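PDB 1JEO: hypothetical protein MJ1247, which catalyses the isomerization between 3-hexulose 6-phosphate and fructose 6-phosphate, a step of carbohydrate biosynthesis, as a homotetrameric member of the SIS family. Local coordinates for residues Asp31-Arg36 against Leu85-Ser90; Met60-Leu65 against Ala159-Arg164. All coordinates share one frame; numbering follows the deposited sequence.

Contact 1: Asp31-Arg36 against Leu85-Ser90; sequences DSLIDR and LLILIS
R36, whose CB rests 4.1 Å from L85 CD2, carries its flat guanidinium group away from the strand, and at the edge of that group, in its plane, lies S32 OG. The bond from R36 NE to this hydroxyl, one helical turn back, is 3.2 Å long and nearly straight (177°), an in-plane bond that, with the salt bridge from NH1 to D127, limits the turning of the group. Arginine suits the site because its aliphatic root can lie on leucine while its charged end reaches S32 and D127. L85 CD2 also lies 3.7 Å from R36 O, against the backbone of the helix. These residues join helix 24-39 to strand 85-89, the middle strand of the parallel sheet in the α/β SIS fold: L85 and I87 face this helix, while L86 and L88 face helix 96-106. L33 meets I87 by single methyls, CD1 to CD1 at 4.0 Å, the two side chains nearly perpendicular. L33 has CG anti to the backbone N (chi1 169°), and from there its end bends in toward the strand. Just past the strand, S90, inferred to bind substrate, hydrogen-bonds through OG a citrate probably carried over from crystallisation.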
loop_
_atom_site.group_PDB
_atom_site.type_symbol
_atom_site.label_atom_id
_atom_site.label_comp_id
_atom_site.label_asym_id
_atom_site.label_seq_id
_atom_site.Cartn_x
_atom_site.Cartn_y
_atom_site.Cartn_z
ATOM N N ASP A 31 11.878 -1.891 -4.132
ATOM C CA ASP A 31 12.200 -2.935 -5.113
ATOM C C ASP A 31 11.564 -4.265 -4.731
ATOM O O ASP A 31 11.047 -4.975 -5.593
ATOM C CB ASP A 31 13.719 -3.120 -5.261
ATOM C CG ASP A 31 14.386 -1.995 -6.049
ATOM O OD1 ASP A 31 13.690 -1.222 -6.738
ATOM O OD2 ASP A 31 15.628 -1.885 -5.979
ATOM N N SER A 32 11.557 -4.556 -3.429
ATOM C CA SER A 32 10.973 -5.785 -2.891
ATOM C C SER A 32 9.450 -5.772 -3.037
ATOM O O SER A 32 8.868 -6.781 -3.423
ATOM C CB SER A 32 11.373 -5.981 -1.426
ATOM O OG SER A 32 10.952 -7.242 -0.941
ATOM N N LEU A 33 8.829 -4.610 -2.802
ATOM C CA LEU A 33 7.372 -4.444 -2.928
ATOM C C LEU A 33 6.927 -4.712 -4.371
ATOM O O LEU A 33 5.999 -5.486 -4.595
ATOM C CB LEU A 33 6.936 -3.029 -2.481
ATOM C CG LEU A 33 5.507 -2.484 -2.726
ATOM C CD1 LEU A 33 4.443 -3.317 -2.040
ATOM C CD2 LEU A 33 5.417 -1.049 -2.245
ATOM N N ILE A 34 7.658 -4.131 -5.325
ATOM C CA ILE A 34 7.394 -4.271 -6.759
ATOM C C ILE A 34 7.631 -5.709 -7.251
ATOM O O ILE A 34 6.826 -6.236 -8.021
ATOM C CB ILE A 34 8.240 -3.235 -7.573
ATOM C CG1 ILE A 34 7.760 -1.818 -7.238
ATOM C CG2 ILE A 34 8.145 -3.481 -9.087
ATOM C CD1 ILE A 34 8.676 -0.728 -7.710
ATOM N N ASP A 35 8.694 -6.342 -6.754
ATOM C CA ASP A 35 9.050 -7.718 -7.119
ATOM C C ASP A 35 7.964 -8.708 -6.675
ATOM O O ASP A 35 7.560 -9.580 -7.451
ATOM C CB ASP A 35 10.410 -8.094 -6.510
ATOM C CG ASP A 35 11.020 -9.336 -7.140
ATOM O OD1 ASP A 35 11.036 -9.438 -8.386
ATOM O OD2 ASP A 35 11.490 -10.211 -6.383
ATOM N N ARG A 36 7.450 -8.505 -5.458
ATOM C CA ARG A 36 6.389 -9.338 -4.878
ATOM C C ARG A 36 5.052 -9.162 -5.599
ATOM O O ARG A 36 4.296 -10.123 -5.725
ATOM C CB ARG A 36 6.220 -9.036 -3.390
ATOM C CG ARG A 36 7.370 -9.517 -2.537
ATOM C CD ARG A 36 7.241 -8.987 -1.127
ATOM N NE ARG A 36 8.469 -9.159 -0.356
ATOM C CZ ARG A 36 8.653 -10.087 0.581
ATOM N NH1 ARG A 36 7.691 -10.948 0.884
ATOM N NH2 ARG A 36 9.811 -10.151 1.216
ATOM N N LEU A 85 -0.389 -12.418 -2.384
ATOM C CA LEU A 85 0.238 -11.349 -1.615
ATOM C C LEU A 85 -0.806 -10.496 -0.890
ATOM O O LEU A 85 -1.844 -10.173 -1.457
ATOM C CB LEU A 85 1.064 -10.456 -2.555
ATOM C CG LEU A 85 1.677 -9.151 -2.039
ATOM C CD1 LEU A 85 2.774 -9.420 -1.031
ATOM C CD2 LEU A 85 2.201 -8.355 -3.198
ATOM N N LEU A 86 -0.522 -10.165 0.367
ATOM C CA LEU A 86 -1.397 -9.312 1.167
ATOM C C LEU A 86 -0.641 -8.046 1.567
ATOM O O LEU A 86 0.483 -8.113 2.075
ATOM C CB LEU A 86 -1.907 -10.036 2.425
ATOM C CG LEU A 86 -2.768 -9.227 3.409
ATOM C CD1 LEU A 86 -4.137 -8.879 2.825
ATOM C CD2 LEU A 86 -2.931 -9.988 4.704
ATOM N N ILE A 87 -1.248 -6.897 1.290
ATOM C CA ILE A 87 -0.668 -5.601 1.637
ATOM C C ILE A 87 -1.617 -4.949 2.650
ATOM O O ILE A 87 -2.814 -4.784 2.386
ATOM C CB ILE A 87 -0.458 -4.695 0.379
ATOM C CG1 ILE A 87 0.567 -5.337 -0.570
ATOM C CG2 ILE A 87 0.015 -3.287 0.788
ATOM C CD1 ILE A 87 0.658 -4.715 -1.954
ATOM N N LEU A 88 -1.076 -4.634 3.824
ATOM C CA LEU A 88 -1.836 -4.011 4.905
ATOM C C LEU A 88 -1.402 -2.574 5.116
ATOM O O LEU A 88 -0.211 -2.271 5.101
ATOM C CB LEU A 88 -1.682 -4.812 6.206
ATOM C CG LEU A 88 -2.213 -6.254 6.169
ATOM C CD1 LEU A 88 -1.792 -7.018 7.388
ATOM C CD2 LEU A 88 -3.732 -6.277 6.025
ATOM N N ILE A 89 -2.385 -1.680 5.215
ATOM C CA ILE A 89 -2.137 -0.252 5.420
ATOM C C ILE A 89 -2.800 0.139 6.734
ATOM O O ILE A 89 -4.020 0.023 6.879
ATOM C CB ILE A 89 -2.688 0.606 4.224
ATOM C CG1 ILE A 89 -2.004 0.175 2.920
ATOM C CG2 ILE A 89 -2.413 2.110 4.440
ATOM C CD1 ILE A 89 -2.761 0.512 1.681
ATOM N N SER A 90 -1.981 0.565 7.695
ATOM C CA SER A 90 -2.459 0.971 9.016
ATOM C C SER A 90 -1.553 2.023 9.649
ATOM O O SER A 90 -0.340 1.860 9.671
ATOM C CB SER A 90 -2.556 -0.248 9.937
ATOM O OG SER A 90 -3.010 0.121 11.227
#

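Contact 2: Met60-Leu65 against Ala159-Arg164; sequences MRLMHL and AEIMKR
L62 makes the first touch along 60-65: its CD2 comes within 4.1 Å of I161 CD1, the two side chains crossing at about a right angle. CG stands anti to the carbonyl carbon, and its CD2 branch reaches a neighbour that the CB itself does not face. The branched, purely apolar end fits a buried place also lined by I37 and F67.

H64 stays with its own helix, M60 O over one face of its ring and R61 CD in plane at an edge, while the ring of H176 meets it with the two planes about 15° apart.

L65, just after the helix, is the main wedge. Its CB points at helix 144-164, and its two methyls divide the work. CD1 lies 3.9 Å from I161 CG2. CD2 packs 3.8 Å from M162 CG, with M162 SD close by. The methionine chain, bent at chi3 (-89°), runs across the leucine, an unbranched, flexible filler for a partly exposed margin. An alanine in place of L65 would remove both methyls, which would probably open a gap beside I161 CG2 and leave M162 CG without the methyl it packs on.

Within the second helix, K163 NZ bridges back to E160 OE2 at 2.9 Å, approaching on the syn side, 25° out of the carboxylate plane; a charged pair suits these two positions, which take no part in the apolar seam.

Leucine, isoleucine and methionine thus close the C-terminal ends of helices 49-64 and 144-164 against each other, in the helical layer that, with helix 24-39, packs beside the parallel sheet of the α/β SIS fold.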
loop_
_atom_site.group_PDB
_atom_site.type_symbol
_atom_site.label_atom_id
_atom_site.label_comp_id
_atom_site.label_asym_id
_atom_site.label_seq_id
_atom_site.Cartn_x
_atom_site.Cartn_y
_atom_site.Cartn_z
ATOM N N MET A 60 -7.477 -0.412 -7.027
ATOM C CA MET A 60 -8.103 -0.070 -8.304
ATOM C C MET A 60 -7.035 0.156 -9.380
ATOM O O MET A 60 -7.150 -0.363 -10.494
ATOM C CB MET A 60 -8.960 1.192 -8.157
ATOM C CG MET A 60 -9.700 1.594 -9.422
ATOM S SD MET A 60 -10.621 3.105 -9.258
ATOM C CE MET A 60 -12.108 2.465 -8.502
ATOM N N ARG A 61 -5.975 0.874 -9.010
ATOM C CA ARG A 61 -4.888 1.177 -9.935
ATOM C C ARG A 61 -4.077 -0.062 -10.363
ATOM O O ARG A 61 -3.682 -0.159 -11.526
ATOM C CB ARG A 61 -4.015 2.308 -9.377
ATOM C CG ARG A 61 -3.283 3.132 -10.432
ATOM C CD ARG A 61 -4.164 3.844 -11.453
ATOM N NE ARG A 61 -4.353 5.263 -11.156
ATOM C CZ ARG A 61 -5.442 5.956 -11.472
ATOM N NH1 ARG A 61 -6.456 5.369 -12.094
ATOM N NH2 ARG A 61 -5.527 7.239 -11.155
ATOM N N LEU A 62 -3.921 -1.037 -9.461
ATOM C CA LEU A 62 -3.211 -2.290 -9.768
ATOM C C LEU A 62 -4.017 -3.108 -10.772
ATOM O O LEU A 62 -3.455 -3.762 -11.659
ATOM C CB LEU A 62 -2.982 -3.123 -8.510
ATOM C CG LEU A 62 -1.798 -2.792 -7.605
ATOM C CD1 LEU A 62 -1.815 -3.750 -6.431
ATOM C CD2 LEU A 62 -0.471 -2.902 -8.367
ATOM N N MET A 63 -5.340 -3.006 -10.648
ATOM C CA MET A 63 -6.286 -3.677 -11.532
ATOM C C MET A 63 -6.180 -3.036 -12.924
ATOM O O MET A 63 -6.159 -3.750 -13.930
ATOM C CB MET A 63 -7.704 -3.547 -10.953
ATOM C CG MET A 63 -8.835 -4.184 -11.749
ATOM S SD MET A 63 -9.496 -3.132 -13.063
ATOM C CE MET A 63 -9.246 -4.228 -14.350
ATOM N N HIS A 64 -6.059 -1.705 -12.962
ATOM C CA HIS A 64 -5.933 -0.936 -14.207
ATOM C C HIS A 64 -4.713 -1.352 -15.031
ATOM O O HIS A 64 -4.743 -1.298 -16.262
ATOM C CB HIS A 64 -5.837 0.565 -13.913
ATOM C CG HIS A 64 -7.115 1.187 -13.446
ATOM N ND1 HIS A 64 -8.352 0.629 -13.686
ATOM C CD2 HIS A 64 -7.347 2.340 -12.774
ATOM C CE1 HIS A 64 -9.289 1.414 -13.182
ATOM N NE2 HIS A 64 -8.706 2.459 -12.625
ATOM N N LEU A 65 -3.666 -1.800 -14.337
ATOM C CA LEU A 65 -2.425 -2.250 -14.965
ATOM C C LEU A 65 -2.430 -3.723 -15.394
ATOM O O LEU A 65 -1.460 -4.196 -15.996
ATOM C CB LEU A 65 -1.224 -1.965 -14.053
ATOM C CG LEU A 65 -0.917 -0.518 -13.646
ATOM C CD1 LEU A 65 0.407 -0.498 -12.914
ATOM C CD2 LEU A 65 -0.867 0.408 -14.848
ATOM N N ALA A 159 3.707 4.293 -10.598
ATOM C CA ALA A 159 4.550 5.002 -11.572
ATOM C C ALA A 159 5.778 4.168 -11.920
ATOM O O ALA A 159 6.115 4.021 -13.096
ATOM C CB ALA A 159 4.976 6.362 -11.025
ATOM N N GLU A 160 6.384 3.564 -10.895
ATOM C CA GLU A 160 7.557 2.721 -11.076
ATOM C C GLU A 160 7.243 1.378 -11.738
ATOM O O GLU A 160 8.087 0.846 -12.462
ATOM C CB GLU A 160 8.299 2.506 -9.753
ATOM C CG GLU A 160 8.963 3.757 -9.176
ATOM C CD GLU A 160 10.005 4.373 -10.099
ATOM O OE1 GLU A 160 10.942 3.658 -10.507
ATOM O OE2 GLU A 160 9.880 5.576 -10.416
ATOM N N ILE A 161 6.035 0.844 -11.515
ATOM C CA ILE A 161 5.628 -0.431 -12.133
ATOM C C ILE A 161 5.423 -0.222 -13.641
ATOM O O ILE A 161 5.818 -1.069 -14.443
ATOM C CB ILE A 161 4.344 -1.052 -11.469
ATOM C CG1 ILE A 161 4.655 -1.494 -10.035
ATOM C CG2 ILE A 161 3.857 -2.285 -12.257
ATOM C CD1 ILE A 161 3.429 -1.913 -9.205
ATOM N N MET A 162 4.865 0.933 -14.010
ATOM C CA MET A 162 4.619 1.288 -15.412
ATOM C C MET A 162 5.924 1.496 -16.192
ATOM O O MET A 162 6.008 1.127 -17.362
ATOM C CB MET A 162 3.756 2.547 -15.518
ATOM C CG MET A 162 2.318 2.382 -15.071
ATOM S SD MET A 162 1.291 3.828 -15.441
ATOM C CE MET A 162 1.509 4.688 -14.090
ATOM N N LYS A 163 6.936 2.051 -15.518
ATOM C CA LYS A 163 8.267 2.303 -16.093
ATOM C C LYS A 163 9.030 1.010 -16.374
ATOM O O LYS A 163 9.648 0.867 -17.431
ATOM C CB LYS A 163 9.125 3.134 -15.136
ATOM C CG LYS A 163 8.763 4.584 -15.000
ATOM C CD LYS A 163 9.668 5.231 -13.970
ATOM C CE LYS A 163 9.377 6.695 -13.815
ATOM N NZ LYS A 163 10.160 7.305 -12.707
ATOM N N ARG A 164 8.982 0.084 -15.415
ATOM C CA ARG A 164 9.679 -1.202 -15.510
ATOM C C ARG A 164 9.058 -2.200 -16.478
ATOM O O ARG A 164 9.767 -3.025 -17.058
ATOM C CB ARG A 164 9.815 -1.837 -14.124
ATOM C CG ARG A 164 10.697 -1.040 -13.183
ATOM C CD ARG A 164 10.665 -1.598 -11.777
ATOM N NE ARG A 164 11.269 -0.669 -10.826
ATOM C CZ ARG A 164 11.868 -1.025 -9.693
ATOM N NH1 ARG A 164 11.963 -2.304 -9.349
ATOM N NH2 ARG A 164 12.348 -0.090 -8.884
#

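How the contacts relate
Following the chain from the N terminus, 31-36 comes first, then 60-65, then 85-90, which closes contact 1 over 48 intervening residues, and last 159-164, which closes contact 2 over 93. The loops therefore cross and do not nest: 60-65 lies inside the first loop, 85-90 inside the second. Contact 1 sets the helical layer on the sheet; contact 2 closes that layer within itself, joining the ends of two of its helices. Helix 24-39 bridges them, since the salt bridge from D31 OD1 to R164 NH2 measures 2.8 Å and I34 packs on E160, I161 and R164. The centres are about 13 Å apart.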